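Local coordinates for protein ORF14 (Streptomyces clavuligerus, PDB 2WPX) that binds acetyl coenzyme A and probably acts as a tandem GNAT-family acyltransferase in the clavulanic acid biosynthesis pathway, at residues S181-G186 and D191-P196; G250-S255 and L286-Y291; H108-A113 and T119-T124; G22-L27 and G48-A53; L163-P168 and G321-D326. All coordinates share one frame; numbering follows the deposited sequence.

Contact 1. Residues S181-G186 and D191-P196; sequences SLVTWG and DEYAVP
Tyr193 reaches from helix 191-199 to strand 180-185, where Val183 and Trp185 receive it. The tyrosine ring lies almost parallel to the six-membered ring of Trp185, the planes only 8° apart, but the two are slid so far that they barely overlap and the centroids are 5.0 Å apart. The rings come closest at Trp185 CZ3 and Tyr193 CD1, 3.6 Å apart. Both methyls of Val183 come to the hydroxyl end of the phenol from the side on which the indole lies: Val183 CG1 is 3.9 Å from Tyr193 CZ, and Val183 CG2 touches Tyr193 OH at 3.5 Å. Val183 CG1 also lies in the plane of the indole at its edge, so valine continues the surface offered to the tyrosine. Val183 and Trp185 are two residues apart and project from the same side of the strand. The indole, swung between backbone N and carbonyl carbon (chi1 67°), sits beside the tyrosine ring. Behind the first shell, Trp185 stacks on His237 of the adjacent strand 234-242, with which its backbone also hydrogen-bonds, and it meets Tyr251 one strand further in. Tyr193 touches Val241 as well, and Glu192 CG covers part of one face of its ring. No hydrogen bond joins the two segments, so cohesion comes from dispersion and the hydrophobic effect, a role suited to broad aromatic surfaces and a branched aliphatic side chain.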
# COMPACT_ATOMS: atom_id res chain seq x y z
N SER A 181 -10.43 22.04 -16.49
CA SER A 181 -10.81 22.53 -15.16
C SER A 181 -10.58 21.51 -14.07
O SER A 181 -10.68 20.31 -14.28
CB SER A 181 -12.23 23.05 -15.14
OG SER A 181 -13.03 22.14 -15.82
N LEU A 182 -10.27 22.02 -12.89
CA LEU A 182 -10.01 21.19 -11.73
C LEU A 182 -11.31 20.80 -11.08
O LEU A 182 -12.15 21.65 -10.87
CB LEU A 182 -9.23 22.01 -10.74
CG LEU A 182 -7.81 22.06 -11.26
CD1 LEU A 182 -6.95 22.59 -10.15
CD2 LEU A 182 -7.35 20.65 -11.62
N VAL A 183 -11.48 19.52 -10.76
CA VAL A 183 -12.57 19.08 -9.84
C VAL A 183 -11.99 18.31 -8.61
O VAL A 183 -10.89 17.70 -8.69
CB VAL A 183 -13.62 18.20 -10.62
CG1 VAL A 183 -13.01 16.84 -11.01
CG2 VAL A 183 -14.91 17.98 -9.81
N THR A 184 -12.71 18.33 -7.49
CA THR A 184 -12.29 17.64 -6.26
C THR A 184 -13.45 16.85 -5.71
O THR A 184 -14.62 17.23 -5.88
CB THR A 184 -11.83 18.61 -5.12
OG1 THR A 184 -12.94 19.46 -4.72
CG2 THR A 184 -10.66 19.48 -5.59
N TRP A 185 -13.15 15.75 -5.03
CA TRP A 185 -14.16 15.00 -4.28
C TRP A 185 -13.50 14.16 -3.16
O TRP A 185 -12.30 13.87 -3.23
CB TRP A 185 -14.95 14.12 -5.24
CG TRP A 185 -14.18 13.02 -5.85
CD1 TRP A 185 -13.90 11.82 -5.30
CD2 TRP A 185 -13.62 12.99 -7.18
NE1 TRP A 185 -13.23 11.02 -6.18
CE2 TRP A 185 -13.04 11.71 -7.35
CE3 TRP A 185 -13.57 13.90 -8.23
CZ2 TRP A 185 -12.40 11.34 -8.51
CZ3 TRP A 185 -12.94 13.53 -9.39
CH2 TRP A 185 -12.36 12.25 -9.52
N GLY A 186 -14.31 13.80 -2.16
CA GLY A 186 -13.84 13.17 -0.92
C GLY A 186 -13.69 11.67 -1.09
O GLY A 186 -13.14 11.19 -2.11
N ASP A 191 -20.59 9.21 -9.14
CA ASP A 191 -20.92 8.39 -10.32
C ASP A 191 -20.32 8.97 -11.62
O ASP A 191 -19.81 8.22 -12.44
CB ASP A 191 -22.45 8.29 -10.49
CG ASP A 191 -23.14 7.61 -9.30
OD1 ASP A 191 -22.49 7.39 -8.24
OD2 ASP A 191 -24.35 7.29 -9.42
N GLU A 192 -20.39 10.28 -11.79
CA GLU A 192 -19.93 10.95 -12.97
C GLU A 192 -18.49 10.59 -13.35
O GLU A 192 -18.18 10.53 -14.55
CB GLU A 192 -20.03 12.45 -12.69
CG GLU A 192 -19.65 13.33 -13.82
CD GLU A 192 -20.02 14.78 -13.56
OE1 GLU A 192 -19.92 15.62 -14.48
OE2 GLU A 192 -20.43 15.11 -12.42
N TYR A 193 -17.63 10.39 -12.34
CA TYR A 193 -16.20 10.18 -12.58
C TYR A 193 -15.68 8.79 -12.40
O TYR A 193 -14.49 8.57 -12.60
CB TYR A 193 -15.32 11.10 -11.77
CG TYR A 193 -15.65 12.52 -11.96
CD1 TYR A 193 -16.16 13.26 -10.92
CD2 TYR A 193 -15.50 13.13 -13.17
CE1 TYR A 193 -16.50 14.58 -11.08
CE2 TYR A 193 -15.85 14.44 -13.33
CZ TYR A 193 -16.35 15.15 -12.27
OH TYR A 193 -16.67 16.46 -12.39
N ALA A 194 -16.56 7.86 -12.06
CA ALA A 194 -16.20 6.51 -11.79
C ALA A 194 -15.73 5.79 -13.03
O ALA A 194 -14.60 5.23 -13.07
CB ALA A 194 -17.43 5.74 -11.13
N VAL A 195 -16.57 5.77 -14.07
CA VAL A 195 -16.12 5.09 -15.30
C VAL A 195 -14.89 5.80 -15.94
O VAL A 195 -13.97 5.14 -16.37
CB VAL A 195 -17.27 4.80 -16.30
CG1 VAL A 195 -16.73 4.29 -17.63
CG2 VAL A 195 -18.21 3.76 -15.70
N PRO A 196 -14.87 7.15 -15.96
CA PRO A 196 -13.72 7.86 -16.50
C PRO A 196 -12.42 7.55 -15.72
O PRO A 196 -11.36 7.44 -16.34
CB PRO A 196 -14.13 9.33 -16.35
CG PRO A 196 -15.67 9.29 -16.55
CD PRO A 196 -16.09 7.99 -15.91

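Contact 2. Residues G250-S255 and L286-Y291; sequences GYTSVS and LANLEY
The hydroxyls of Thr252 and Thr269, on the neighbouring strand 263-271, share a hydrogen bond, and Thr252 turns its methyl to the helix: Thr252 CG2 rests 3.6 Å from Asn288 CB and 3.9 Å from Asn288 CG. The first torsion divides the work, since OG1 stands anti to the backbone N (chi1 -173°) and the methyl takes the position between N and the carbonyl carbon. Threonine suits such a place because one branch can satisfy a buried polar need while the other packs as a hydrocarbon. Asn288 runs alongside Thr252, pointing the other way, and the end of its side chain lies beside the strand backbone of Ser253 and Val254. The alternation of a beta strand decides who takes part: Thr252 and Val254 face the helix, whereas the side chain of Ser253 points away, even though its CA is the one nearest to Asn288 CA, at 7.0 Å. The two axes pass 8.5 Å apart with their directions 32° from parallel, a helix laid along a sheet as in alpha/beta folds. One turn before and one turn after Asn288, Leu284 touches Thr252 and Val292 touches Val254, so one ridge of helix 280-295 follows the strand. Strand 247-256 itself runs between strands 234-242 and 263-271, and Leu286 and Leu289 of the helix meet Pro168.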
# COMPACT_ATOMS: atom_id res chain seq x y z
N GLY A 250 -7.04 13.57 -16.08
CA GLY A 250 -6.15 13.20 -15.01
C GLY A 250 -6.79 13.19 -13.64
O GLY A 250 -7.84 13.84 -13.40
N TYR A 251 -6.16 12.45 -12.73
CA TYR A 251 -6.54 12.55 -11.36
C TYR A 251 -5.55 11.95 -10.39
O TYR A 251 -4.57 11.32 -10.78
CB TYR A 251 -7.92 11.97 -11.20
CG TYR A 251 -7.93 10.62 -10.63
CD1 TYR A 251 -7.26 9.59 -11.23
CD2 TYR A 251 -8.63 10.36 -9.47
CE1 TYR A 251 -7.26 8.33 -10.66
CE2 TYR A 251 -8.66 9.12 -8.92
CZ TYR A 251 -7.96 8.12 -9.51
OH TYR A 251 -8.00 6.88 -8.93
N THR A 252 -5.82 12.13 -9.12
CA THR A 252 -4.88 11.81 -8.11
C THR A 252 -5.62 11.70 -6.77
O THR A 252 -6.74 12.17 -6.65
CB THR A 252 -3.78 12.91 -8.03
OG1 THR A 252 -2.76 12.50 -7.13
CG2 THR A 252 -4.35 14.22 -7.54
N SER A 253 -5.01 11.06 -5.78
CA SER A 253 -5.64 10.89 -4.46
C SER A 253 -4.64 10.82 -3.31
O SER A 253 -3.51 10.33 -3.48
CB SER A 253 -6.43 9.58 -4.44
OG SER A 253 -5.56 8.56 -4.85
N VAL A 254 -5.09 11.30 -2.15
CA VAL A 254 -4.50 11.04 -0.85
C VAL A 254 -5.51 10.21 0.04
O VAL A 254 -6.76 10.40 0.02
CB VAL A 254 -4.05 12.34 -0.13
CG1 VAL A 254 -3.51 12.06 1.26
CG2 VAL A 254 -2.92 13.03 -0.93
N SER A 255 -4.93 9.32 0.84
CA SER A 255 -5.67 8.47 1.72
C SER A 255 -5.17 8.86 3.12
O SER A 255 -3.99 9.12 3.32
CB SER A 255 -5.29 7.01 1.35
OG SER A 255 -5.84 6.10 2.23
N LEU A 286 -0.25 19.13 -6.47
CA LEU A 286 -0.20 20.34 -5.66
C LEU A 286 -1.60 20.78 -5.31
O LEU A 286 -1.84 21.16 -4.16
CB LEU A 286 0.54 21.45 -6.35
CG LEU A 286 2.04 21.27 -6.27
CD1 LEU A 286 2.62 22.25 -7.24
CD2 LEU A 286 2.56 21.56 -4.86
N ALA A 287 -2.53 20.73 -6.26
CA ALA A 287 -3.91 21.10 -5.92
C ALA A 287 -4.49 20.10 -4.91
O ALA A 287 -5.15 20.51 -3.97
CB ALA A 287 -4.84 21.17 -7.22
N ASN A 288 -4.26 18.80 -5.11
CA ASN A 288 -4.77 17.81 -4.14
C ASN A 288 -4.12 17.93 -2.75
O ASN A 288 -4.77 17.71 -1.75
CB ASN A 288 -4.60 16.38 -4.63
CG ASN A 288 -5.71 15.44 -4.12
OD1 ASN A 288 -5.44 14.27 -3.78
ND2 ASN A 288 -6.95 15.94 -4.07
N LEU A 289 -2.83 18.25 -2.70
CA LEU A 289 -2.19 18.44 -1.41
C LEU A 289 -2.82 19.64 -0.70
O LEU A 289 -3.12 19.60 0.48
CB LEU A 289 -0.68 18.60 -1.54
CG LEU A 289 0.11 18.73 -0.21
CD1 LEU A 289 0.02 17.46 0.55
CD2 LEU A 289 1.59 19.12 -0.39
N GLU A 290 -3.08 20.70 -1.42
CA GLU A 290 -3.61 21.85 -0.77
C GLU A 290 -4.98 21.50 -0.19
O GLU A 290 -5.38 22.02 0.87
CB GLU A 290 -3.73 22.98 -1.75
CG GLU A 290 -4.19 24.27 -1.14
CD GLU A 290 -4.52 25.30 -2.23
OE1 GLU A 290 -5.26 24.99 -3.18
OE2 GLU A 290 -4.00 26.40 -2.17
N TYR A 291 -5.71 20.68 -0.94
CA TYR A 291 -7.03 20.28 -0.61
C TYR A 291 -6.98 19.40 0.68
O TYR A 291 -7.71 19.63 1.62
CB TYR A 291 -7.66 19.60 -1.83
CG TYR A 291 -8.98 18.94 -1.56
CD1 TYR A 291 -9.92 19.51 -0.71
CD2 TYR A 291 -9.29 17.73 -2.13
CE1 TYR A 291 -11.16 18.88 -0.48
CE2 TYR A 291 -10.48 17.12 -1.91
CZ TYR A 291 -11.41 17.68 -1.10
OH TYR A 291 -12.59 17.02 -0.90

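Contact 3. Residues H108-A113 and T119-T124; sequences HARELA and TTLTAT
Leu121 stands with chi1 at -133° and chi2 at 24°, both far from staggered values, a conformation that points one methyl to Ala113 and the other to Arg110 and Ala109, while Arg110, with CG anti to its carbonyl carbon (chi1 -60°), lays the start of its chain across the leucine at about a right angle. Leu121 CD2 comes within 3.3 Å of Arg110 CG, shorter than usual for two carbons, and with the off-staggered torsions this may reflect strain or an imperfect fit. The same methyl lies 4.1 Å from Ala109 CB, while CD1 of Leu121 reaches Ala113 CB at 3.8 Å. Ala109 and Ala113 are one helical turn apart, and their small side chains let the helix come down close on the strand. A branched leucine can meet both turns at once. Arg110 plays two parts: its aliphatic beginning packs on Leu121, and the bend at chi3 turns its head to hydrogen-bond through NE to the carbonyl oxygen of Glu334. Helix 101-115 is the connection of a beta-alpha-beta unit between strands 84-92 and 120-127, and this contact closes its second half. Ala85 of strand 84-92 touches both Ala113 and Leu121, and Leu74 of strand 69-79 meets Ala109. Strand 323-334 flanks strand 120-127 on its other side, and further along strand 120-127 Ala123 touches the bound acetyl coenzyme A.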
# COMPACT_ATOMS: atom_id res chain seq x y z
N HIS A 108 4.29 -22.64 7.55
CA HIS A 108 2.84 -22.59 7.68
C HIS A 108 2.25 -21.87 6.44
O HIS A 108 1.30 -22.35 5.83
CB HIS A 108 2.47 -21.93 9.03
CG HIS A 108 1.01 -21.96 9.36
ND1 HIS A 108 0.27 -20.81 9.54
CD2 HIS A 108 0.16 -22.99 9.56
CE1 HIS A 108 -0.98 -21.12 9.79
NE2 HIS A 108 -1.09 -22.44 9.81
N ALA A 109 2.85 -20.75 6.05
CA ALA A 109 2.50 -20.06 4.76
C ALA A 109 2.42 -20.98 3.52
O ALA A 109 1.39 -21.05 2.89
CB ALA A 109 3.46 -18.86 4.46
N ARG A 110 3.47 -21.72 3.22
CA ARG A 110 3.43 -22.70 2.14
C ARG A 110 2.35 -23.76 2.25
O ARG A 110 1.72 -24.13 1.23
CB ARG A 110 4.82 -23.32 1.93
CG ARG A 110 5.77 -22.18 1.58
CD ARG A 110 7.19 -22.60 1.48
NE ARG A 110 7.36 -23.70 0.55
CZ ARG A 110 7.49 -24.95 0.95
NH1 ARG A 110 7.45 -25.21 2.24
NH2 ARG A 110 7.66 -25.94 0.08
N GLU A 111 2.11 -24.22 3.48
CA GLU A 111 0.98 -25.10 3.76
C GLU A 111 -0.42 -24.45 3.47
O GLU A 111 -1.31 -25.10 2.87
CB GLU A 111 1.06 -25.55 5.21
CG GLU A 111 0.10 -26.63 5.61
CD GLU A 111 0.58 -27.34 6.88
OE1 GLU A 111 0.46 -26.75 7.98
OE2 GLU A 111 1.07 -28.50 6.77
N LEU A 112 -0.61 -23.19 3.89
CA LEU A 112 -1.89 -22.47 3.65
C LEU A 112 -2.07 -22.21 2.15
O LEU A 112 -3.14 -22.45 1.61
CB LEU A 112 -1.93 -21.14 4.41
CG LEU A 112 -2.05 -21.24 5.93
CD1 LEU A 112 -2.01 -19.80 6.53
CD2 LEU A 112 -3.33 -22.08 6.42
N ALA A 113 -1.00 -21.85 1.47
CA ALA A 113 -1.06 -21.66 0.01
C ALA A 113 -1.49 -22.93 -0.67
O ALA A 113 -2.29 -22.90 -1.61
CB ALA A 113 0.24 -21.19 -0.55
N THR A 119 -0.03 -22.23 -6.22
CA THR A 119 1.27 -22.73 -6.60
C THR A 119 2.41 -21.83 -6.08
O THR A 119 3.55 -22.30 -5.89
CB THR A 119 1.37 -22.75 -8.15
OG1 THR A 119 0.34 -23.59 -8.67
CG2 THR A 119 2.73 -23.28 -8.60
N THR A 120 2.11 -20.55 -5.89
CA THR A 120 3.17 -19.54 -5.73
C THR A 120 2.87 -18.60 -4.52
O THR A 120 1.72 -18.19 -4.28
CB THR A 120 3.35 -18.68 -7.01
OG1 THR A 120 3.86 -19.49 -8.07
CG2 THR A 120 4.36 -17.59 -6.79
N LEU A 121 3.92 -18.31 -3.77
CA LEU A 121 3.82 -17.39 -2.65
C LEU A 121 4.59 -16.14 -3.07
O LEU A 121 5.66 -16.24 -3.65
CB LEU A 121 4.48 -18.05 -1.48
CG LEU A 121 3.85 -18.11 -0.11
CD1 LEU A 121 2.31 -17.99 -0.06
CD2 LEU A 121 4.37 -19.38 0.54
N THR A 122 4.01 -14.96 -2.88
CA THR A 122 4.71 -13.72 -3.27
C THR A 122 4.74 -12.76 -2.13
O THR A 122 3.91 -12.81 -1.20
CB THR A 122 4.12 -12.98 -4.53
OG1 THR A 122 2.88 -12.36 -4.19
CG2 THR A 122 3.90 -13.92 -5.73
N ALA A 123 5.69 -11.85 -2.21
CA ALA A 123 6.05 -11.06 -1.08
C ALA A 123 6.70 -9.76 -1.50
O ALA A 123 7.45 -9.72 -2.48
CB ALA A 123 7.02 -11.88 -0.17
N THR A 124 6.42 -8.71 -0.76
CA THR A 124 7.14 -7.47 -0.86
C THR A 124 8.17 -7.31 0.29
O THR A 124 7.83 -7.39 1.47
CB THR A 124 6.20 -6.30 -0.85
OG1 THR A 124 5.21 -6.50 -1.86
CG2 THR A 124 6.95 -5.06 -1.19

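Contact 4. Residues G22-L27 and G48-A53; sequences GQWLDL and GSLRFA
Trp24 and Leu50 make the tight half of this contact between helices 18-33 and 43-51. The far rim of the indole does the touching: Trp24 CZ3 is 3.9 Å from Leu50 CD1, and Trp24 CH2 is 4.0 Å from Leu50 CD2, so the forked end of the leucine straddles two neighbouring ring carbons. With CG anti to the backbone N (chi1 175°), the indole is thrown well out from its helix, and its length bridges helices that stay far apart, the CA atoms of Trp24 and Leu50 being 11.4 Å from each other. Ser49 OG sits at the edge of the indole, near its plane, 4.1 Å from Trp24 CH2. That is a packing contact; the buried hydroxyl's hydrogen bonds go to Met46 O, one turn back, and to Arg75 NH1. In the GNAT fold two such helices follow the first strand and precede the second, here 9-12 and 57-66, and Trp24 fills the space between them and the sheet by touching Met46, Val63, Ala73 and Arg75 as well. The solvent side of the shorter helix is looser. There Gly48 O accepts from both Arg51 N and Phe52 N, at 3.0 Å each. Arg51, which is exposed, takes no part in the indole contact; its CB lies over one face of the partly exposed Phe52 ring, toward the rim.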
# COMPACT_ATOMS: atom_id res chain seq x y z
N GLY A 22 -6.02 -7.78 20.38
CA GLY A 22 -5.24 -6.87 21.22
C GLY A 22 -3.74 -7.15 21.24
O GLY A 22 -2.92 -6.24 21.06
N GLN A 23 -3.39 -8.42 21.46
CA GLN A 23 -2.00 -8.88 21.31
C GLN A 23 -1.39 -8.67 19.96
O GLN A 23 -0.24 -8.32 19.86
CB GLN A 23 -1.84 -10.37 21.74
CG GLN A 23 -1.56 -10.39 23.27
CD GLN A 23 -1.55 -11.78 23.86
OE1 GLN A 23 -0.75 -12.62 23.46
NE2 GLN A 23 -2.42 -12.02 24.84
N TRP A 24 -2.13 -8.93 18.91
CA TRP A 24 -1.63 -8.69 17.56
C TRP A 24 -1.35 -7.18 17.32
O TRP A 24 -0.30 -6.78 16.75
CB TRP A 24 -2.69 -9.21 16.60
CG TRP A 24 -2.43 -8.97 15.24
CD1 TRP A 24 -1.42 -9.48 14.51
CD2 TRP A 24 -3.23 -8.19 14.34
NE1 TRP A 24 -1.51 -9.04 13.21
CE2 TRP A 24 -2.64 -8.27 13.07
CE3 TRP A 24 -4.37 -7.41 14.49
CZ2 TRP A 24 -3.16 -7.60 11.95
CZ3 TRP A 24 -4.91 -6.78 13.37
CH2 TRP A 24 -4.27 -6.85 12.12
N LEU A 25 -2.29 -6.35 17.78
CA LEU A 25 -2.16 -4.89 17.68
C LEU A 25 -0.86 -4.48 18.40
O LEU A 25 -0.02 -3.75 17.81
CB LEU A 25 -3.40 -4.19 18.27
CG LEU A 25 -4.73 -4.34 17.53
CD1 LEU A 25 -5.84 -3.56 18.20
CD2 LEU A 25 -4.54 -3.83 16.10
N ASP A 26 -0.67 -4.99 19.62
CA ASP A 26 0.55 -4.77 20.37
C ASP A 26 1.83 -5.29 19.74
O ASP A 26 2.87 -4.65 19.77
CB ASP A 26 0.40 -5.38 21.75
CG ASP A 26 -0.63 -4.66 22.56
OD1 ASP A 26 -1.11 -5.20 23.58
OD2 ASP A 26 -0.97 -3.52 22.15
N LEU A 27 1.80 -6.50 19.22
CA LEU A 27 2.95 -6.99 18.50
C LEU A 27 3.34 -5.99 17.41
O LEU A 27 4.53 -5.74 17.19
CB LEU A 27 2.58 -8.30 17.84
CG LEU A 27 3.58 -8.91 16.85
CD1 LEU A 27 4.73 -9.43 17.69
CD2 LEU A 27 2.94 -10.03 16.02
N GLY A 48 -10.03 -3.20 11.12
CA GLY A 48 -10.93 -3.24 9.99
C GLY A 48 -10.29 -4.05 8.90
O GLY A 48 -11.01 -4.61 8.08
N SER A 49 -8.95 -4.11 8.86
CA SER A 49 -8.30 -4.92 7.82
C SER A 49 -8.58 -6.44 7.98
O SER A 49 -8.31 -7.23 7.06
CB SER A 49 -6.80 -4.69 7.73
OG SER A 49 -6.11 -5.42 8.73
N LEU A 50 -9.14 -6.83 9.12
CA LEU A 50 -9.49 -8.24 9.32
C LEU A 50 -10.91 -8.51 8.85
O LEU A 50 -11.25 -9.66 8.55
CB LEU A 50 -9.41 -8.63 10.82
CG LEU A 50 -8.08 -8.50 11.53
CD1 LEU A 50 -8.32 -8.64 13.05
CD2 LEU A 50 -7.08 -9.54 11.00
N ARG A 51 -11.73 -7.45 8.80
CA ARG A 51 -13.15 -7.60 8.56
C ARG A 51 -13.53 -7.33 7.10
O ARG A 51 -14.50 -7.89 6.55
CB ARG A 51 -13.91 -6.67 9.51
CG ARG A 51 -13.60 -6.91 11.03
CD ARG A 51 -14.77 -6.45 11.95
NE ARG A 51 -14.84 -5.00 12.00
CZ ARG A 51 -15.94 -4.27 12.17
NH1 ARG A 51 -17.15 -4.83 12.30
NH2 ARG A 51 -15.83 -2.95 12.19
N PHE A 52 -12.72 -6.47 6.48
CA PHE A 52 -13.03 -5.88 5.18
C PHE A 52 -11.86 -6.04 4.25
O PHE A 52 -10.90 -5.31 4.35
CB PHE A 52 -13.33 -4.40 5.34
CG PHE A 52 -14.37 -4.11 6.36
CD1 PHE A 52 -14.03 -3.57 7.57
CD2 PHE A 52 -15.71 -4.38 6.10
CE1 PHE A 52 -15.05 -3.28 8.53
CE2 PHE A 52 -16.68 -4.12 7.03
CZ PHE A 52 -16.36 -3.56 8.25
N ALA A 53 -11.97 -7.01 3.36
CA ALA A 53 -10.89 -7.32 2.51
C ALA A 53 -11.11 -6.60 1.20
O ALA A 53 -12.23 -6.12 0.87
CB ALA A 53 -10.77 -8.86 2.29

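Contact 5. Residues L163-P168 and G321-D326; sequences LDRHDP and GFEPYD
A Schellman motif at Gly321, just past helix 311-319, comes against the loop that follows strand 149-162 through His166, and next to it Arg165 pairs with Glu323. His166 CD2 is 3.3 Å from Gly321 CA, a close approach helped by the absence of a side chain on the glycine. Its phi of 102° is the other reason for glycine there, since a positive phi comes easily to that residue. The imidazole gets there because CG is anti to the backbone N (chi1 170°), and Pro168 N lies over one of its faces, toward the rim. Past the glycine the chain enters strand 323-334, whose Glu323 and Tyr325 pair with Trp160 and His158 of strand 149-162; Tyr325 and Asp326 both face His158 in a classic beta bulge. Strands 149-162 and 323-334 are thus neighbours, which brings the loop beside the start of the second. Exposed, as suits a long charged chain, Arg165 forms a salt bridge with Glu323, Arg165 NH2 lying 2.9 Å from Glu323 OE1. OE1 is about as near NE and CZ, unusually close for the carbon, so its exact placing is uncertain. The carboxylate does not meet the guanidinium side by side. OE1 hangs over one face, the two planes are 80° apart, and no hydrogen bond joins them, so the attraction is mainly one of charge. Arg165 bends at chi2 and chi3 to present that face, whereas Glu323 is extended beyond CG.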
# COMPACT_ATOMS: atom_id res chain seq x y z
N LEU A 163 6.89 18.06 5.08
CA LEU A 163 6.53 19.44 4.94
C LEU A 163 7.27 20.39 5.90
O LEU A 163 7.28 21.58 5.64
CB LEU A 163 5.02 19.59 5.11
CG LEU A 163 4.14 19.32 3.89
CD1 LEU A 163 4.63 18.14 3.14
CD2 LEU A 163 2.72 19.05 4.42
N ASP A 164 7.82 19.89 7.00
CA ASP A 164 8.66 20.74 7.87
C ASP A 164 10.06 20.93 7.29
O ASP A 164 10.83 21.73 7.79
CB ASP A 164 8.87 20.14 9.26
CG ASP A 164 7.66 20.29 10.16
OD1 ASP A 164 7.55 19.46 11.10
OD2 ASP A 164 6.83 21.19 9.91
N ARG A 165 10.40 20.15 6.29
CA ARG A 165 11.70 20.30 5.64
C ARG A 165 11.52 21.06 4.32
O ARG A 165 12.37 21.81 3.93
CB ARG A 165 12.30 18.93 5.38
CG ARG A 165 13.68 18.96 4.83
CD ARG A 165 13.80 17.97 3.68
NE ARG A 165 14.10 16.60 4.09
CZ ARG A 165 15.34 16.12 4.25
NH1 ARG A 165 16.40 16.91 4.06
NH2 ARG A 165 15.54 14.85 4.61
N HIS A 166 10.41 20.84 3.63
CA HIS A 166 10.26 21.48 2.32
C HIS A 166 8.79 21.75 2.07
O HIS A 166 7.99 20.86 2.19
CB HIS A 166 10.83 20.62 1.19
CG HIS A 166 10.48 21.14 -0.18
ND1 HIS A 166 10.91 22.37 -0.65
CD2 HIS A 166 9.69 20.63 -1.16
CE1 HIS A 166 10.42 22.58 -1.86
NE2 HIS A 166 9.68 21.54 -2.19
N ASP A 167 8.43 22.98 1.76
CA ASP A 167 7.01 23.26 1.49
C ASP A 167 6.67 23.34 0.00
O ASP A 167 6.93 24.33 -0.62
CB ASP A 167 6.60 24.54 2.22
CG ASP A 167 5.18 24.96 1.89
OD1 ASP A 167 4.90 26.13 2.20
OD2 ASP A 167 4.38 24.16 1.30
N PRO A 168 6.10 22.28 -0.59
CA PRO A 168 5.92 22.41 -2.04
C PRO A 168 4.88 23.48 -2.41
O PRO A 168 4.72 23.83 -3.58
CB PRO A 168 5.42 21.04 -2.47
CG PRO A 168 4.82 20.45 -1.26
CD PRO A 168 5.52 21.04 -0.06
N GLY A 321 9.61 17.80 -3.66
CA GLY A 321 10.24 17.59 -2.35
C GLY A 321 10.21 16.13 -1.87
O GLY A 321 10.77 15.82 -0.80
N PHE A 322 9.57 15.24 -2.63
CA PHE A 322 9.58 13.84 -2.23
C PHE A 322 11.04 13.30 -2.30
O PHE A 322 11.74 13.58 -3.26
CB PHE A 322 8.61 12.99 -3.07
CG PHE A 322 7.18 13.00 -2.58
CD1 PHE A 322 6.24 13.88 -3.13
CD2 PHE A 322 6.76 12.13 -1.59
CE1 PHE A 322 4.94 13.88 -2.73
CE2 PHE A 322 5.44 12.10 -1.15
CZ PHE A 322 4.52 12.98 -1.70
N GLU A 323 11.47 12.55 -1.27
CA GLU A 323 12.81 11.96 -1.26
C GLU A 323 12.72 10.44 -1.12
O GLU A 323 12.02 9.92 -0.25
CB GLU A 323 13.69 12.56 -0.16
CG GLU A 323 13.87 14.05 -0.30
CD GLU A 323 14.68 14.70 0.84
OE1 GLU A 323 14.31 14.55 2.03
OE2 GLU A 323 15.68 15.39 0.55
N PRO A 324 13.39 9.74 -2.03
CA PRO A 324 13.42 8.27 -1.98
C PRO A 324 14.08 7.82 -0.69
O PRO A 324 15.17 8.26 -0.36
CB PRO A 324 14.26 7.89 -3.21
CG PRO A 324 14.22 9.11 -4.09
CD PRO A 324 14.15 10.29 -3.16
N TYR A 325 13.40 6.97 0.05
CA TYR A 325 13.89 6.50 1.33
C TYR A 325 14.28 5.01 1.35
O TYR A 325 15.37 4.68 1.79
CB TYR A 325 12.86 6.78 2.39
CG TYR A 325 13.47 6.70 3.73
CD1 TYR A 325 14.16 7.80 4.26
CD2 TYR A 325 13.38 5.55 4.49
CE1 TYR A 325 14.74 7.75 5.50
CE2 TYR A 325 13.94 5.48 5.75
CZ TYR A 325 14.63 6.59 6.24
OH TYR A 325 15.20 6.53 7.51
N ASP A 326 13.39 4.11 0.91
CA ASP A 326 13.70 2.69 0.84
C ASP A 326 13.05 2.04 -0.40
O ASP A 326 12.31 2.70 -1.14
CB ASP A 326 13.33 1.99 2.13
CG ASP A 326 11.89 2.20 2.49
OD1 ASP A 326 11.54 2.19 3.69
OD2 ASP A 326 11.08 2.43 1.57

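Along the chain contact 4 comes first and contact 3 second; the segments of contact 5 then span contacts 1 and 2. The first two lie in the N-terminal GNAT unit, about 20 Å apart between centres, nearer the bound acetyl coenzyme A. Contacts 1 and 2 lie in the C-terminal part, centres about 12 Å apart, and touch where Leu182 meets Ala287 and Thr184 meets Tyr291. Contact 5 joins the two halves: its loop follows strand 149-162, its other segment enters strand 323-334, which neighbours strand 120-127 of contact 3, and Pro168 packs on Leu286 and Leu289 of contact 2. This arrangement is consistent with the last strand tying the tandem units together.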